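Local coordinates for protein 3-phytase (Klebsiella pneumoniae, PDB 2WNH) that probably hydrolyses phytate (inositol hexakisphosphate), as a 3-phytase of the histidine acid phosphatase family, and may also act on sugar phosphates, at residues T139-A144 and Q260-V265; D254-A259 and R298-F303. The protein carries 3 engineered substitutions. All blocks are in the same frame, centred on the assembly; numbering follows the deposited sequence. Where two conformers were deposited one is given.

How the interactions relate
From the N terminus, 139-144 comes first, a loop running into the start of helix 143-154. Interaction 1 brings it against 260-265, on helix 256-274, closing a loop of 115 intervening residues that is mostly helical. Segment 254-259, lying between these two in sequence, leads into that same helix and meets 298-303, the end of helix 291-301, in interaction 2, a shorter closure of 38 residues that includes strand 284-289. The segments alternate, so the two loops cross rather than nest. Helix 256-274 is common to both: its first turns are held between the 139-142 loop and helix 291-301. Centres lie 11 Å apart, and Leu300 packs directly on Gln260 and Ser264.

Interaction 1 of 2, residues T139-A144 and Q260-V265; sequences TQTDPA and QKRGSV
Methyl packing and one bridging water join the 139-142 loop to helix 256-274. The apolar part is carried by two threonine methyls. In both residues chi1 (54° in Thr139) puts OG1 between the backbone N and the carbonyl carbon and leaves CG2 anti to that carbon. Thr141 CG2 rests on Lys261 CB at 3.7 Å and also touches Arg262 CG, so it covers the roots of two successive helix side chains, crossing each obliquely. Thr139 CG2 meets Val265 CG1 one turn on, at 4.1 Å and nearly at a right angle. The polar part is indirect. Lys261 bends at chi2 and chi3, which lays its CE 3.1 Å from Gln140 O and turns NZ to a water. That water accepts from Lys261 NZ at 2.7 Å and donates to Gln140 O at 2.8 Å; NZ also bonds to Ser396 OG and Ala138 O. Thr139 O and Lys261 O, both acceptors, stand only 3.0 Å apart, a close and probably repulsive approach, while Arg262 CG lies 3.4 Å from Thr139 O. Hydroxyl Thr139 OG1 is bonded to Thr133 O, and Gln140 NE2 to Asp134 O, so both polar ends turn back to their own loop. Beyond the contact, Asp142 N-caps helix 143-154, its OD1 accepting from Ala144 N on the anti lone pair. The loop thus runs along one flank of helix 256-274 before entering helix 143-154, while Gln260, Arg262 and Ser264 pack on helix 291-301.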
# COMPACT_ATOMS: atom_id res chain seq x y z
N THR B 139 47.48 -11.43 -8.89
CA THR B 139 46.37 -12.34 -9.14
C THR B 139 46.31 -12.82 -10.60
O THR B 139 45.35 -13.49 -11.01
CB THR B 139 45.03 -11.69 -8.65
OG1 THR B 139 44.87 -10.40 -9.26
CG2 THR B 139 45.03 -11.51 -7.14
N GLN B 140 47.34 -12.49 -11.39
CA GLN B 140 47.40 -12.94 -12.78
C GLN B 140 47.98 -14.33 -12.87
O GLN B 140 48.91 -14.66 -12.13
CB GLN B 140 48.28 -12.00 -13.60
CG GLN B 140 47.58 -10.73 -14.01
CD GLN B 140 48.55 -9.66 -14.43
OE1 GLN B 140 49.74 -9.71 -14.11
NE2 GLN B 140 48.05 -8.67 -15.15
N THR B 141 47.45 -15.14 -13.78
CA THR B 141 48.03 -16.46 -14.06
C THR B 141 49.30 -16.31 -14.90
O THR B 141 49.48 -15.30 -15.60
CB THR B 141 47.06 -17.35 -14.84
OG1 THR B 141 46.63 -16.65 -16.02
CG2 THR B 141 45.83 -17.73 -13.99
N ASP B 142 50.16 -17.32 -14.83
CA ASP B 142 51.27 -17.43 -15.78
C ASP B 142 50.83 -18.36 -16.90
O ASP B 142 50.43 -19.49 -16.62
CB ASP B 142 52.57 -17.89 -15.15
CG ASP B 142 53.75 -17.72 -16.11
OD1 ASP B 142 53.80 -18.48 -17.10
OD2 ASP B 142 54.58 -16.81 -15.89
N PRO B 143 50.89 -17.89 -18.16
CA PRO B 143 50.45 -18.71 -19.31
C PRO B 143 51.05 -20.14 -19.34
O PRO B 143 50.34 -21.10 -19.67
CB PRO B 143 50.87 -17.87 -20.52
CG PRO B 143 50.88 -16.44 -20.01
CD PRO B 143 51.35 -16.55 -18.58
N ALA B 144 52.32 -20.27 -18.98
CA ALA B 144 52.98 -21.60 -19.01
C ALA B 144 52.38 -22.56 -18.00
O ALA B 144 52.20 -23.73 -18.29
CB ALA B 144 54.47 -21.45 -18.74
N GLN B 260 42.89 -20.70 -8.10
CA GLN B 260 43.76 -20.22 -7.03
C GLN B 260 44.36 -18.85 -7.36
O GLN B 260 44.35 -17.95 -6.53
CB GLN B 260 44.87 -21.25 -6.74
CG GLN B 260 44.37 -22.45 -5.97
CD GLN B 260 45.46 -23.48 -5.74
OE1 GLN B 260 46.22 -23.81 -6.66
NE2 GLN B 260 45.52 -24.02 -4.54
N LYS B 261 44.86 -18.69 -8.58
CA LYS B 261 45.45 -17.41 -8.98
C LYS B 261 44.43 -16.28 -9.06
O LYS B 261 44.68 -15.16 -8.62
CB LYS B 261 46.19 -17.51 -10.33
CG LYS B 261 47.50 -18.29 -10.23
CD LYS B 261 48.49 -17.68 -9.23
CE LYS B 261 48.79 -16.19 -9.48
NZ LYS B 261 49.70 -15.61 -8.45
N ARG B 262 43.27 -16.58 -9.63
CA ARG B 262 42.33 -15.52 -9.98
C ARG B 262 41.12 -15.37 -9.04
O ARG B 262 40.42 -14.37 -9.12
CB ARG B 262 41.87 -15.69 -11.44
CG ARG B 262 42.97 -15.40 -12.49
CD ARG B 262 42.37 -15.22 -13.87
NE ARG B 262 41.60 -13.99 -13.96
CZ ARG B 262 40.47 -13.84 -14.66
NH1 ARG B 262 39.95 -14.86 -15.33
NH2 ARG B 262 39.84 -12.67 -14.66
N GLY B 263 40.89 -16.36 -8.18
CA GLY B 263 39.78 -16.33 -7.23
C GLY B 263 40.13 -16.26 -5.75
O GLY B 263 39.24 -16.04 -4.92
N SER B 264 41.40 -16.46 -5.38
CA SER B 264 41.76 -16.45 -3.95
C SER B 264 41.48 -15.12 -3.26
O SER B 264 41.06 -15.11 -2.11
CB SER B 264 43.23 -16.82 -3.73
OG SER B 264 43.45 -18.20 -4.02
N VAL B 265 41.71 -14.02 -3.96
CA VAL B 265 41.50 -12.68 -3.39
C VAL B 265 40.02 -12.48 -2.99
O VAL B 265 39.72 -11.89 -1.95
CB VAL B 265 42.02 -11.59 -4.35
CG1 VAL B 265 41.22 -11.57 -5.66
CG2 VAL B 265 42.08 -10.23 -3.68
O HOH W 1 50.47 -13.56 -10.09

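Interaction 2 of 2, residues D254-A259 and R298-F303; sequences DVLYTA and RTLMNF
Both oxygens of the Asp254 carboxylate are engaged by the last turns of helix 291-301. Arg298 grips it side-on through NE and NH2, one nitrogen to each oxygen, forming a salt bridge. The NE bond to OD1 is the straighter, 3.0 Å and 165° at the hydrogen, with OD1 in the guanidinium plane. NH2 reaches the syn lone pair of OD2 at 2.8 Å. The carboxylate and guanidinium planes stand 53° apart, so the pair is twisted, and NE meets OD1 from above the carboxylate plane. Arg298 CG sits in the crowded position between backbone N and carbonyl carbon (chi1 59°), and a bend at chi2 then brings the NE and NH2 edge of the guanidinium to the carboxylate. OD1 accepts a second time, from Thr299 OG1 at 2.7 Å, again out of the carboxylate plane. The remaining guanidinium nitrogen, NH1, donates to Gly313 O. Thr299 has its CG2 anti to the backbone N, and this methyl lies 3.8 Å from Ala259 CB while its hydroxyl serves Asp254. Leu300 continues the apolar side: its CD1 is 3.4 Å from Ala259 O and its CD2 touches Ala259 CB and Leu256 CD1, where the leucines cross obliquely. Past Thr299 and Leu300, helix 291-301 ends in a Schellman motif, Phe303 N bonding to Arg298 O and Asn302 N to Thr299 O. With three donors converging on it, two of them from one guanidinium, the Asp254 carboxylate is probably held ionised, and the turn before helix 256-274 is fixed electrostatically to helix 291-301, with methyl packing alongside.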
# COMPACT_ATOMS: atom_id res chain seq x y z
N ASP B 254 37.19 -23.70 -13.56
CA ASP B 254 37.19 -24.66 -12.46
C ASP B 254 38.49 -25.48 -12.38
O ASP B 254 38.56 -26.45 -11.64
CB ASP B 254 35.96 -25.56 -12.54
CG ASP B 254 34.66 -24.78 -12.30
OD1 ASP B 254 34.66 -23.84 -11.47
OD2 ASP B 254 33.65 -25.10 -12.95
N VAL B 255 39.49 -25.09 -13.17
CA VAL B 255 40.85 -25.65 -13.07
C VAL B 255 41.48 -25.04 -11.81
O VAL B 255 41.58 -23.82 -11.70
CB VAL B 255 41.69 -25.31 -14.33
CG1 VAL B 255 43.16 -25.72 -14.14
CG2 VAL B 255 41.10 -26.02 -15.57
N LEU B 256 41.92 -25.89 -10.88
CA LEU B 256 42.41 -25.44 -9.58
C LEU B 256 43.46 -24.34 -9.67
O LEU B 256 43.34 -23.31 -9.00
CB LEU B 256 42.95 -26.62 -8.76
CG LEU B 256 43.30 -26.24 -7.32
CD1 LEU B 256 42.09 -25.66 -6.57
CD2 LEU B 256 43.83 -27.45 -6.58
N TYR B 257 44.50 -24.55 -10.47
CA TYR B 257 45.52 -23.51 -10.63
C TYR B 257 44.91 -22.13 -10.93
O TYR B 257 45.25 -21.11 -10.28
CB TYR B 257 46.56 -23.88 -11.74
CG TYR B 257 47.47 -22.69 -12.06
CD1 TYR B 257 48.51 -22.33 -11.21
CD2 TYR B 257 47.26 -21.92 -13.20
CE1 TYR B 257 49.30 -21.23 -11.47
CE2 TYR B 257 48.05 -20.81 -13.47
CZ TYR B 257 49.09 -20.48 -12.60
OH TYR B 257 49.89 -19.39 -12.82
N THR B 258 44.03 -22.11 -11.94
CA THR B 258 43.44 -20.86 -12.41
C THR B 258 42.59 -20.24 -11.30
O THR B 258 42.67 -19.04 -11.05
CB THR B 258 42.58 -21.10 -13.65
OG1 THR B 258 43.40 -21.60 -14.72
CG2 THR B 258 41.87 -19.82 -14.12
N ALA B 259 41.81 -21.09 -10.63
CA ALA B 259 40.93 -20.62 -9.55
C ALA B 259 41.76 -20.06 -8.39
O ALA B 259 41.39 -19.07 -7.76
CB ALA B 259 40.03 -21.73 -9.08
N ARG B 298 33.73 -21.15 -5.94
CA ARG B 298 33.19 -22.45 -5.55
C ARG B 298 34.24 -23.55 -5.74
O ARG B 298 34.26 -24.51 -4.99
CB ARG B 298 31.86 -22.79 -6.24
CG ARG B 298 31.89 -22.84 -7.77
CD ARG B 298 32.11 -24.25 -8.35
NE ARG B 298 32.18 -24.16 -9.82
CZ ARG B 298 31.10 -24.10 -10.61
NH1 ARG B 298 29.89 -24.11 -10.06
NH2 ARG B 298 31.23 -24.00 -11.94
N THR B 299 35.09 -23.41 -6.76
CA THR B 299 36.19 -24.38 -6.90
C THR B 299 37.13 -24.38 -5.69
O THR B 299 37.46 -25.45 -5.16
CB THR B 299 36.92 -24.20 -8.26
OG1 THR B 299 36.04 -24.68 -9.28
CG2 THR B 299 38.22 -25.01 -8.31
N LEU B 300 37.52 -23.19 -5.24
CA LEU B 300 38.38 -23.07 -4.05
C LEU B 300 37.68 -23.60 -2.80
O LEU B 300 38.31 -24.20 -1.92
CB LEU B 300 38.87 -21.62 -3.87
CG LEU B 300 39.78 -21.07 -4.98
CD1 LEU B 300 40.10 -19.64 -4.67
CD2 LEU B 300 41.03 -21.91 -5.10
N MET B 301 36.36 -23.40 -2.74
CA MET B 301 35.54 -23.96 -1.64
C MET B 301 35.39 -25.47 -1.71
O MET B 301 34.94 -26.08 -0.74
CB MET B 301 34.14 -23.32 -1.62
CG MET B 301 34.13 -21.82 -1.32
SD MET B 301 32.51 -21.10 -1.73
CE MET B 301 31.68 -21.24 -0.17
N ASN B 302 35.73 -26.06 -2.87
CA ASN B 302 35.43 -27.47 -3.14
C ASN B 302 33.92 -27.77 -3.02
O ASN B 302 33.51 -28.79 -2.46
CB ASN B 302 36.27 -28.39 -2.24
CG ASN B 302 36.60 -29.73 -2.90
OD1 ASN B 302 37.11 -30.63 -2.22
ND2 ASN B 302 36.36 -29.87 -4.19
N PHE B 303 33.11 -26.85 -3.52
CA PHE B 303 31.66 -26.91 -3.37
C PHE B 303 31.07 -27.11 -4.76
O PHE B 303 31.23 -26.26 -5.64
CB PHE B 303 31.14 -25.62 -2.68
CG PHE B 303 29.62 -25.51 -2.55
CD1 PHE B 303 28.77 -26.63 -2.46
CD2 PHE B 303 29.05 -24.23 -2.45
CE1 PHE B 303 27.37 -26.46 -2.34
CE2 PHE B 303 27.66 -24.05 -2.31
CZ PHE B 303 26.83 -25.16 -2.25